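Local coordinates for hypothetical protein, IPT/TIG domain protein (Bacteroides ovatus, PDB 4HW6) that is of unknown function but probably binds carbohydrate as an auxiliary nutrient-binding protein, with an IPT/TIG domain and a six-bladed beta-propeller, at residues Asn151-Tyr156 with Asp168-Tyr173; Met144-Asn149 with Ala408-Arg413; Tyr247-Ile252 with Leu262-Val267. All coordinates share one frame; numbering follows the deposited sequence. Where two conformers were deposited one is given.

How the contacts relate
Contacts 1 and 2 are neighbours in the propeller, their centres about 9 Å apart. Both reach one blade, where strands 143-146 and 154-158 lie side by side; contact 2 joins it to the blade of strand 404-410, closing a long chain loop that contains contact 1. They touch directly: Asp153 OD1 meets Lys412 NZ in a salt bridge of 2.7 Å, and Tyr152 O lies 2.7 Å from Arg413 NH1, probably hydrogen-bonded. Contact 3, also inside that loop, belongs to another blade. Its centre is about 29 Å from that of contact 2 and about 35 Å from that of contact 1, with nearest atoms about 16 and 22 Å away.

Contact 1: Asn151-Tyr156 with Asp168-Tyr173; sequences NYDDLY and DFVNQY
Asp154, the first residue of strand 154-158, and Asp168, the last of strand 164-168, face each other as an antiparallel non-hydrogen-bonded pair with CA atoms 5.0 Å apart. One step further out both chains have become loop, yet Phe169 N still donates to Asp153 O at 2.9 Å, nearly straight (171° at the hydrogen) and in the carbonyl plane. Beyond it the chain turns back through a G1 beta bulge, with Gln172 and Tyr173 both facing Asp168.

Asp168 braces this turn. Its CG is anti to the backbone N (chi1 177°), which lets OD1 take the backbone N-H of Asn171 from well above the carboxylate plane, an Asx motif, while OD2 receives Asn171 ND2 at 2.8 Å. An ordered water, 2.4 Å from Asp168 OD1, also lies within hydrogen-bonding distance of Asp153 O and probably links the two. An alanine in place of Asp168 would lose both carboxylate bonds to Asn171 and the contact with the water, and would probably leave the bulged turn less firmly fixed. Asp154 runs alongside Asp168, pointing the same way, with the two OD1 atoms 4.2 Å apart; the hydrogen bond from His166 to Asp154 OD1 may ease the likely repulsion. Gln172 NE2 closes the turn on a lone pair of Phe169 O at 2.7 Å.

The Phe169 ring is met at its edge: Asp153 O lies in its plane, 3.4 Å from CD1, and Leu155 CB is 4.2 Å from CE1. Asp153 OD1 makes salt bridges to Lys412 and Arg413.

The turn links neighbouring strands 164-168 and 173-177 of a propeller blade. Phe169 and Leu155 both rest on Phe146 of strand 143-146, Leu155 also touches Ala408 of strand 404-410, and Arg413 makes a cation-pi contact with Phe169.

Contact 2: Met144-Asn149 with Ala408-Arg413; sequences MMFDPN and AYDMKR
No hydrogen bond crosses between Met144-Asn149 and Ala408-Arg413; the two strands meet through side chains, with axes 7.4 Å apart at closest approach and directions 29° from parallel. The close part is buried. Met144, a selenomethionine, sends an extended chain beside Ala408, its SE lying 3.8 Å from Ala408 CB and 3.7 Å from Ala408 N. Phe146 follows, two residues on, and reaches across with one corner of its ring: CE2 lies 4.1 Å from Ala408 CB and 3.9 Å from Asp410 CA, while CZ is 4.0 Å from Asp410 OD2. The Phe146 and Asp410 side chains cross obliquely, with ring and carboxylate planes 66° apart.

Past these residues the chains part, and Pro148, Asn149, Met411 and Lys412 are exposed to solvent. Each loop is held locally: Asp147 OD1 accepts from Asn149 N in an Asx turn, and Asp410 OD1 accepts from Arg413 N in an Asx motif. Asp410 OD2 offers its syn lone pair to Arg413 NH1 at 2.8 Å, a salt bridge in the guanidinium plane, and is also hydrogen-bonded to Tyr417 OH.

The packing of edge strands 143-146 and 404-410 joins two neighbouring blades, the second of which combines strand 109-115 with the C-terminal strands 415-420 and 425-431. Met144 also packs on Trp157 of strand 154-158, and Tyr409 turns instead to Ile341 and Val343 of strand 337-344.

Contact 3: Tyr247-Ile252 with Leu262-Val267; sequences YHHAMI and LTEEEV
A classic beta bulge shapes this hairpin at the outer side of a propeller blade: Glu266 and Val267 together face Ile252, and the partner chain turns a corner from Glu264 onward. Strand 251-255 thus pairs first with 265-268 and then, past the corner, with 262-263.

Backbone hydrogen bonds come first. Ile252 and Val267 form an antiparallel hydrogen-bonded pair, in which Ile252 N donates to Val267 O at 2.9 Å, fairly straight and nearly along the C=O axis. The return bond goes to the other bulge residue: Glu266 N donates to Ile252 O at 2.7 Å, but is bent to 134° at the hydrogen. One residue of the first strand is therefore gripped by two consecutive residues of the second.

Apolar packing follows on one face of the sheet. Ile252 and Val267 lie side by side and point the same way, with Ile252 CD1 4.0 Å from Val267 CG1. Val267 holds CG1 between its backbone N and carbonyl carbon, the crowded position; Ile252 is buried and also touches Tyr243 and Met269.

Two of the glutamates find their polar partners outside the two segments. Glu264 OE2 makes a salt bridge to Arg246, with His249 ND1 a loose 4.4 Å from that OE2 atom. Glu266 turns its carboxylate away to Ser254 and Lys241, although its CB stays 3.3 Å from Ile252 O.

Met251, a selenomethionine, reaches over the corner itself. Its CG also takes the crowded position (chi1 63°), and the chain bends at chi3 (58°); the side chains of Met251 and Glu265 cross at about a right angle, with Met251 CE 3.9 Å from Glu265 OE1. At that bend, Met251 SE lies 3.4 Å from Glu264 O, which is hydrogen-bonded to Ser253 OG.

Contact 1: Asn151-Tyr156 with Asp168-Tyr173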
loop_
_atom_site.group_PDB
_atom_site.type_symbol
_atom_site.label_atom_id
_atom_site.label_comp_id
_atom_site.label_asym_id
_atom_site.label_seq_id
_atom_site.Cartn_x
_atom_site.Cartn_y
_atom_site.Cartn_z
ATOM N N ASN A 151 -5.184 11.773 7.145
ATOM C CA ASN A 151 -6.241 10.992 6.460
ATOM C C ASN A 151 -5.836 10.556 5.035
ATOM O O ASN A 151 -6.590 10.709 4.059
ATOM C CB ASN A 151 -7.550 11.777 6.421
ATOM C CG ASN A 151 -8.724 10.936 5.947
ATOM O OD1 ASN A 151 -8.835 9.759 6.285
ATOM N ND2 ASN A 151 -9.591 11.533 5.151
ATOM N N TYR A 152 -4.628 10.024 4.943
ATOM C CA TYR A 152 -4.065 9.489 3.702
ATOM C C TYR A 152 -3.835 10.539 2.634
ATOM O O TYR A 152 -3.797 10.207 1.450
ATOM C CB TYR A 152 -4.886 8.284 3.178
ATOM C CG TYR A 152 -4.864 7.180 4.191
ATOM C CD1 TYR A 152 -3.805 6.291 4.250
ATOM C CD2 TYR A 152 -5.855 7.088 5.151
ATOM C CE1 TYR A 152 -3.743 5.311 5.224
ATOM C CE2 TYR A 152 -5.801 6.118 6.139
ATOM C CZ TYR A 152 -4.746 5.237 6.160
ATOM O OH TYR A 152 -4.681 4.257 7.102
ATOM N N ASP A 153 -3.645 11.790 3.051
ATOM C CA ASP A 153 -3.375 12.875 2.101
ATOM C C ASP A 153 -1.900 13.296 2.012
ATOM O O ASP A 153 -1.541 14.048 1.117
ATOM C CB ASP A 153 -4.245 14.086 2.379
ATOM C CG ASP A 153 -5.703 13.881 1.955
ATOM O OD1 ASP A 153 -6.001 13.003 1.108
ATOM O OD2 ASP A 153 -6.553 14.605 2.483
ATOM N N ASP A 154 -1.070 12.817 2.928
ATOM C CA ASP A 154 0.351 13.127 2.898
ATOM C C ASP A 154 1.182 11.885 3.121
ATOM O O ASP A 154 1.166 11.278 4.207
ATOM C CB ASP A 154 0.699 14.218 3.904
ATOM C CG ASP A 154 -0.055 15.497 3.643
ATOM O OD1 ASP A 154 0.311 16.269 2.722
ATOM O OD2 ASP A 154 -1.074 15.699 4.329
ATOM N N LEU A 155 1.882 11.497 2.064
ATOM C CA LEU A 155 2.795 10.353 2.042
ATOM C C LEU A 155 4.215 10.851 1.879
ATOM O O LEU A 155 4.512 11.653 0.992
ATOM C CB LEU A 155 2.483 9.458 0.861
ATOM C CG LEU A 155 3.383 8.268 0.613
ATOM C CD1 LEU A 155 3.207 7.244 1.735
ATOM C CD2 LEU A 155 3.021 7.651 -0.740
ATOM N N TYR A 156 5.100 10.386 2.746
ATOM C CA TYR A 156 6.487 10.822 2.738
ATOM C C TYR A 156 7.392 9.643 2.470
ATOM O O TYR A 156 7.070 8.499 2.817
ATOM C CB TYR A 156 6.870 11.419 4.096
ATOM C CG TYR A 156 6.106 12.656 4.463
ATOM C CD1 TYR A 156 6.562 13.915 4.091
ATOM C CD2 TYR A 156 4.928 12.578 5.189
ATOM C CE1 TYR A 156 5.875 15.062 4.424
ATOM C CE2 TYR A 156 4.217 13.728 5.518
ATOM C CZ TYR A 156 4.707 14.963 5.145
ATOM O OH TYR A 156 4.028 16.113 5.453
ATOM N N ASP A 168 1.704 15.075 -1.821
ATOM C CA ASP A 168 0.581 15.869 -1.305
ATOM C C ASP A 168 -0.630 15.612 -2.191
ATOM O O ASP A 168 -0.734 16.148 -3.296
ATOM C CB ASP A 168 0.994 17.340 -1.330
ATOM C CG ASP A 168 -0.095 18.303 -0.878
ATOM O OD1 ASP A 168 -1.283 17.938 -0.748
ATOM O OD2 ASP A 168 0.259 19.478 -0.700
ATOM N N PHE A 169 -1.567 14.804 -1.711
ATOM C CA PHE A 169 -2.711 14.402 -2.540
ATOM C C PHE A 169 -3.712 15.533 -2.772
ATOM O O PHE A 169 -4.359 15.587 -3.821
ATOM C CB PHE A 169 -3.410 13.178 -1.933
ATOM C CG PHE A 169 -2.657 11.887 -2.108
ATOM C CD1 PHE A 169 -1.636 11.533 -1.238
ATOM C CD2 PHE A 169 -2.967 11.014 -3.140
ATOM C CE1 PHE A 169 -0.936 10.346 -1.377
ATOM C CE2 PHE A 169 -2.283 9.812 -3.271
ATOM C CZ PHE A 169 -1.256 9.473 -2.402
ATOM N N VAL A 170 -3.855 16.433 -1.793
ATOM C CA VAL A 170 -4.832 17.520 -1.896
ATOM C C VAL A 170 -4.407 18.452 -3.035
ATOM O O VAL A 170 -5.222 18.841 -3.864
ATOM C CB VAL A 170 -4.960 18.303 -0.568
ATOM C CG1 VAL A 170 -5.721 19.623 -0.744
ATOM C CG2 VAL A 170 -5.633 17.428 0.486
ATOM N N ASN A 171 -3.120 18.787 -3.074
ATOM C CA ASN A 171 -2.590 19.675 -4.112
ATOM C C ASN A 171 -2.010 18.941 -5.327
ATOM O O ASN A 171 -1.570 19.584 -6.283
ATOM C CB ASN A 171 -1.559 20.603 -3.496
ATOM C CG ASN A 171 -2.169 21.485 -2.445
ATOM O OD1 ASN A 171 -3.134 22.168 -2.727
ATOM N ND2 ASN A 171 -1.666 21.412 -1.209
ATOM N N GLN A 172 -2.027 17.610 -5.285
ATOM C CA GLN A 172 -1.508 16.790 -6.374
ATOM C C GLN A 172 -0.094 17.264 -6.746
ATOM O O GLN A 172 0.192 17.597 -7.891
ATOM C CB GLN A 172 -2.466 16.838 -7.563
ATOM C CG GLN A 172 -3.877 16.382 -7.219
ATOM C CD GLN A 172 -4.023 14.877 -7.287
ATOM O OE1 GLN A 172 -3.937 14.295 -8.367
ATOM N NE2 GLN A 172 -4.266 14.235 -6.140
ATOM N N TYR A 173 0.781 17.278 -5.741
ATOM C CA TYR A 173 2.136 17.813 -5.878
ATOM C C TYR A 173 3.114 16.901 -5.162
ATOM O O TYR A 173 2.782 16.350 -4.117
ATOM C CB TYR A 173 2.187 19.206 -5.263
ATOM C CG TYR A 173 3.406 20.008 -5.658
ATOM C CD1 TYR A 173 3.409 20.747 -6.831
ATOM C CD2 TYR A 173 4.553 20.042 -4.849
ATOM C CE1 TYR A 173 4.513 21.512 -7.201
ATOM C CE2 TYR A 173 5.658 20.810 -5.220
ATOM C CZ TYR A 173 5.629 21.526 -6.394
ATOM O OH TYR A 173 6.722 22.265 -6.782
HETATM O O HOH W 1 -2.287 16.756 1.128
#

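Contact 2: Met144-Asn149 with Ala408-Arg413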
loop_
_atom_site.group_PDB
_atom_site.type_symbol
_atom_site.label_atom_id
_atom_site.label_comp_id
_atom_site.label_asym_id
_atom_site.label_seq_id
_atom_site.Cartn_x
_atom_site.Cartn_y
_atom_site.Cartn_z
HETATM N N MSE A 144 8.727 4.446 3.046
HETATM C CA MSE A 144 7.533 5.294 2.978
HETATM C C MSE A 144 6.745 5.305 4.269
HETATM O O MSE A 144 6.732 4.315 5.021
HETATM C CB MSE A 144 6.534 4.742 1.944
HETATM C CG MSE A 144 6.922 4.850 0.567
HETATM SE SE MSE A 144 5.575 3.867 -0.492
HETATM C CE MSE A 144 6.256 4.534 -2.170
HETATM N N MSE A 145 6.044 6.415 4.499
HETATM C CA MSE A 145 5.116 6.503 5.629
HETATM C C MSE A 145 4.064 7.591 5.392
HETATM O O MSE A 145 4.387 8.732 5.049
HETATM C CB MSE A 145 5.945 6.819 6.870
HETATM C CG MSE A 145 5.218 7.052 8.121
HETATM SE SE MSE A 145 4.724 5.431 9.032
HETATM C CE MSE A 145 5.943 4.131 8.292
ATOM N N PHE A 146 2.789 7.243 5.580
ATOM C CA PHE A 146 1.741 8.245 5.627
ATOM C C PHE A 146 1.819 9.002 6.964
ATOM O O PHE A 146 2.086 8.404 8.017
ATOM C CB PHE A 146 0.341 7.597 5.496
ATOM C CG PHE A 146 -0.107 7.366 4.079
ATOM C CD1 PHE A 146 -0.572 8.421 3.322
ATOM C CD2 PHE A 146 -0.138 6.093 3.531
ATOM C CE1 PHE A 146 -1.007 8.231 2.022
ATOM C CE2 PHE A 146 -0.586 5.899 2.230
ATOM C CZ PHE A 146 -1.012 6.968 1.483
ATOM N N ASP A 147 1.551 10.301 6.924
ATOM C CA ASP A 147 1.296 11.081 8.135
ATOM C C ASP A 147 -0.020 10.575 8.726
ATOM O O ASP A 147 -1.058 10.678 8.075
ATOM C CB ASP A 147 1.251 12.567 7.793
ATOM C CG ASP A 147 0.862 13.458 8.972
ATOM O OD1 ASP A 147 0.451 12.966 10.048
ATOM O OD2 ASP A 147 0.979 14.681 8.790
ATOM N N PRO A 148 0.012 10.019 9.948
ATOM C CA PRO A 148 -1.222 9.429 10.515
ATOM C C PRO A 148 -2.356 10.417 10.833
ATOM O O PRO A 148 -3.502 9.989 11.048
ATOM C CB PRO A 148 -0.725 8.748 11.796
ATOM C CG PRO A 148 0.450 9.564 12.195
ATOM C CD PRO A 148 1.142 9.932 10.901
ATOM N N ASN A 149 -2.059 11.717 10.852
ATOM C CA ASN A 149 -3.072 12.741 11.056
ATOM C C ASN A 149 -3.536 13.450 9.782
ATOM O O ASN A 149 -4.217 14.470 9.875
ATOM C CB ASN A 149 -2.554 13.762 12.061
ATOM C CG ASN A 149 -2.336 13.151 13.422
ATOM O OD1 ASN A 149 -1.208 13.055 13.910
ATOM N ND2 ASN A 149 -3.418 12.681 14.024
ATOM N N ALA A 408 3.528 1.189 1.105
ATOM C CA ALA A 408 2.498 1.814 1.932
ATOM C C ALA A 408 1.121 1.342 1.470
ATOM O O ALA A 408 0.942 0.979 0.296
ATOM C CB ALA A 408 2.609 3.334 1.867
ATOM N N TYR A 409 0.170 1.264 2.398
ATOM C CA TYR A 409 -1.192 0.909 2.049
ATOM C C TYR A 409 -2.101 2.077 2.341
ATOM O O TYR A 409 -2.176 2.550 3.475
ATOM C CB TYR A 409 -1.670 -0.352 2.801
ATOM C CG TYR A 409 -3.034 -0.767 2.313
ATOM C CD1 TYR A 409 -3.197 -1.384 1.075
ATOM C CD2 TYR A 409 -4.164 -0.491 3.050
ATOM C CE1 TYR A 409 -4.452 -1.726 0.606
ATOM C CE2 TYR A 409 -5.428 -0.862 2.591
ATOM C CZ TYR A 409 -5.557 -1.478 1.361
ATOM O OH TYR A 409 -6.834 -1.798 0.900
ATOM N N ASP A 410 -2.799 2.523 1.305
ATOM C CA ASP A 410 -3.704 3.649 1.368
ATOM C C ASP A 410 -5.082 3.090 1.669
ATOM O O ASP A 410 -5.737 2.527 0.786
ATOM C CB ASP A 410 -3.674 4.350 0.021
ATOM C CG ASP A 410 -4.487 5.627 -0.026
ATOM O OD1 ASP A 410 -5.468 5.783 0.741
ATOM O OD2 ASP A 410 -4.147 6.459 -0.903
HETATM N N MSE A 411 -5.509 3.201 2.923
HETATM C CA MSE A 411 -6.817 2.681 3.337
HETATM C C MSE A 411 -7.962 3.486 2.722
HETATM O O MSE A 411 -9.048 2.956 2.458
HETATM C CB MSE A 411 -6.927 2.676 4.864
HETATM C CG MSE A 411 -5.989 1.693 5.559
HETATM SE SE MSE A 411 -6.412 1.530 7.453
HETATM C CE MSE A 411 -8.320 1.735 7.311
ATOM N N LYS A 412 -7.731 4.770 2.489
ATOM C CA LYS A 412 -8.786 5.609 1.937
ATOM C C LYS A 412 -9.071 5.258 0.477
ATOM O O LYS A 412 -10.223 5.175 0.047
ATOM C CB LYS A 412 -8.421 7.089 2.073
ATOM C CG LYS A 412 -9.468 8.042 1.541
ATOM C CD LYS A 412 -9.322 9.446 2.111
ATOM C CE LYS A 412 -8.257 10.261 1.401
ATOM N NZ LYS A 412 -8.191 11.637 1.979
ATOM N N ARG A 413 -8.021 5.055 -0.289
ATOM C CA ARG A 413 -8.151 4.796 -1.726
ATOM C C ARG A 413 -8.037 3.307 -2.058
ATOM O O ARG A 413 -8.077 2.943 -3.234
ATOM C CB ARG A 413 -7.107 5.601 -2.493
ATOM C CG ARG A 413 -7.184 7.090 -2.185
ATOM C CD ARG A 413 -6.219 7.951 -2.985
ATOM N NE ARG A 413 -6.328 9.352 -2.570
ATOM C CZ ARG A 413 -5.776 9.881 -1.476
ATOM N NH1 ARG A 413 -5.019 9.159 -0.676
ATOM N NH2 ARG A 413 -5.986 11.163 -1.180
#

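Contact 3: Tyr247-Ile252 with Leu262-Val267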
loop_
_atom_site.group_PDB
_atom_site.type_symbol
_atom_site.label_atom_id
_atom_site.label_comp_id
_atom_site.label_asym_id
_atom_site.label_seq_id
_atom_site.Cartn_x
_atom_site.Cartn_y
_atom_site.Cartn_z
ATOM N N TYR A 247 24.466 -0.093 13.755
ATOM C CA TYR A 247 25.340 -1.021 13.064
ATOM C C TYR A 247 26.284 -1.805 13.956
ATOM O O TYR A 247 26.430 -3.011 13.779
ATOM C CB TYR A 247 26.114 -0.265 11.979
ATOM C CG TYR A 247 26.973 -1.139 11.092
ATOM C CD1 TYR A 247 28.270 -1.454 11.447
ATOM C CD2 TYR A 247 26.495 -1.614 9.866
ATOM C CE1 TYR A 247 29.058 -2.239 10.637
ATOM C CE2 TYR A 247 27.270 -2.414 9.062
ATOM C CZ TYR A 247 28.543 -2.727 9.440
ATOM O OH TYR A 247 29.350 -3.532 8.633
ATOM N N HIS A 248 26.932 -1.135 14.912
ATOM C CA HIS A 248 27.984 -1.775 15.681
ATOM C C HIS A 248 27.564 -2.483 16.973
ATOM O O HIS A 248 28.430 -2.900 17.753
ATOM C CB HIS A 248 29.061 -0.758 15.999
ATOM C CG HIS A 248 29.832 -0.323 14.801
ATOM N ND1 HIS A 248 30.747 -1.146 14.176
ATOM C CD2 HIS A 248 29.820 0.841 14.101
ATOM C CE1 HIS A 248 31.282 -0.498 13.152
ATOM N NE2 HIS A 248 30.747 0.711 13.090
ATOM N N HIS A 249 26.261 -2.640 17.182
ATOM C CA HIS A 249 25.726 -3.154 18.443
ATOM C C HIS A 249 24.640 -4.210 18.121
ATOM O O HIS A 249 23.717 -3.953 17.327
ATOM C CB HIS A 249 25.193 -1.964 19.252
ATOM C CG HIS A 249 26.269 -0.978 19.579
ATOM N ND1 HIS A 249 27.155 -1.186 20.609
ATOM C CD2 HIS A 249 26.688 0.137 18.933
ATOM C CE1 HIS A 249 28.036 -0.191 20.628
ATOM N NE2 HIS A 249 27.777 0.620 19.617
ATOM N N ALA A 250 24.753 -5.385 18.729
ATOM C CA ALA A 250 23.766 -6.469 18.487
ATOM C C ALA A 250 22.635 -6.393 19.512
ATOM O O ALA A 250 22.624 -7.149 20.493
ATOM C CB ALA A 250 24.442 -7.837 18.564
HETATM N N MSE A 251 21.676 -5.520 19.242
HETATM C CA MSE A 251 20.607 -5.243 20.198
HETATM C C MSE A 251 19.579 -4.318 19.600
HETATM O O MSE A 251 19.799 -3.712 18.528
HETATM C CB MSE A 251 21.194 -4.600 21.479
HETATM C CG MSE A 251 21.851 -3.235 21.238
HETATM SE SE MSE A 251 22.981 -2.669 22.710
HETATM C CE MSE A 251 24.223 -4.156 22.787
ATOM N N ILE A 252 18.425 -4.246 20.272
ATOM C CA ILE A 252 17.470 -3.201 20.016
ATOM C C ILE A 252 17.588 -2.197 21.167
ATOM O O ILE A 252 17.599 -2.565 22.339
ATOM C CB ILE A 252 16.039 -3.743 19.948
ATOM C CG1 ILE A 252 15.935 -4.764 18.817
ATOM C CG2 ILE A 252 15.018 -2.606 19.776
ATOM C CD1 ILE A 252 14.628 -5.544 18.836
ATOM N N LEU A 262 16.764 6.944 27.479
ATOM C CA LEU A 262 17.426 6.053 26.562
ATOM C C LEU A 262 17.616 4.698 27.232
ATOM O O LEU A 262 18.058 4.630 28.380
ATOM C CB LEU A 262 18.791 6.615 26.202
ATOM C CG LEU A 262 18.752 7.818 25.277
ATOM C CD1 LEU A 262 19.864 8.825 25.559
ATOM C CD2 LEU A 262 18.788 7.333 23.837
ATOM N N THR A 263 17.270 3.639 26.516
ATOM C CA THR A 263 17.543 2.282 26.970
ATOM C C THR A 263 18.426 1.674 25.903
ATOM O O THR A 263 17.948 1.347 24.820
ATOM C CB THR A 263 16.233 1.494 27.119
ATOM O OG1 THR A 263 15.389 2.177 28.060
ATOM C CG2 THR A 263 16.494 0.054 27.606
ATOM N N GLU A 264 19.719 1.547 26.200
ATOM C CA GLU A 264 20.644 1.055 25.197
ATOM C C GLU A 264 20.318 -0.375 24.774
ATOM O O GLU A 264 20.374 -0.697 23.598
ATOM C CB GLU A 264 22.091 1.143 25.698
ATOM C CG GLU A 264 23.078 0.790 24.612
ATOM C CD GLU A 264 24.524 1.098 24.942
ATOM O OE1 GLU A 264 24.816 1.464 26.103
ATOM O OE2 GLU A 264 25.375 0.929 24.027
ATOM N N GLU A 265 20.022 -1.244 25.739
ATOM C CA GLU A 265 19.775 -2.642 25.449
ATOM C C GLU A 265 18.371 -3.043 25.900
ATOM O O GLU A 265 18.195 -3.573 27.006
ATOM C CB GLU A 265 20.837 -3.483 26.158
ATOM C CG GLU A 265 20.885 -4.929 25.688
ATOM C CD GLU A 265 21.932 -5.727 26.437
ATOM O OE1 GLU A 265 23.122 -5.364 26.368
ATOM O OE2 GLU A 265 21.566 -6.718 27.088
ATOM N N GLU A 266 17.365 -2.782 25.061
ATOM C CA GLU A 266 16.012 -3.324 25.311
ATOM C C GLU A 266 16.099 -4.846 25.278
ATOM O O GLU A 266 15.538 -5.513 26.137
ATOM C CB GLU A 266 14.989 -2.823 24.290
ATOM C CG GLU A 266 14.629 -1.341 24.434
ATOM C CD GLU A 266 13.593 -1.074 25.507
ATOM O OE1 GLU A 266 13.123 -2.042 26.154
ATOM O OE2 GLU A 266 13.227 0.118 25.710
ATOM N N VAL A 267 16.809 -5.385 24.285
ATOM C CA VAL A 267 17.089 -6.822 24.216
ATOM C C VAL A 267 18.278 -7.065 23.315
ATOM O O VAL A 267 18.515 -6.293 22.391
ATOM C CB VAL A 267 15.838 -7.605 23.709
ATOM C CG1 VAL A 267 15.594 -7.383 22.226
ATOM C CG2 VAL A 267 15.940 -9.094 24.055
#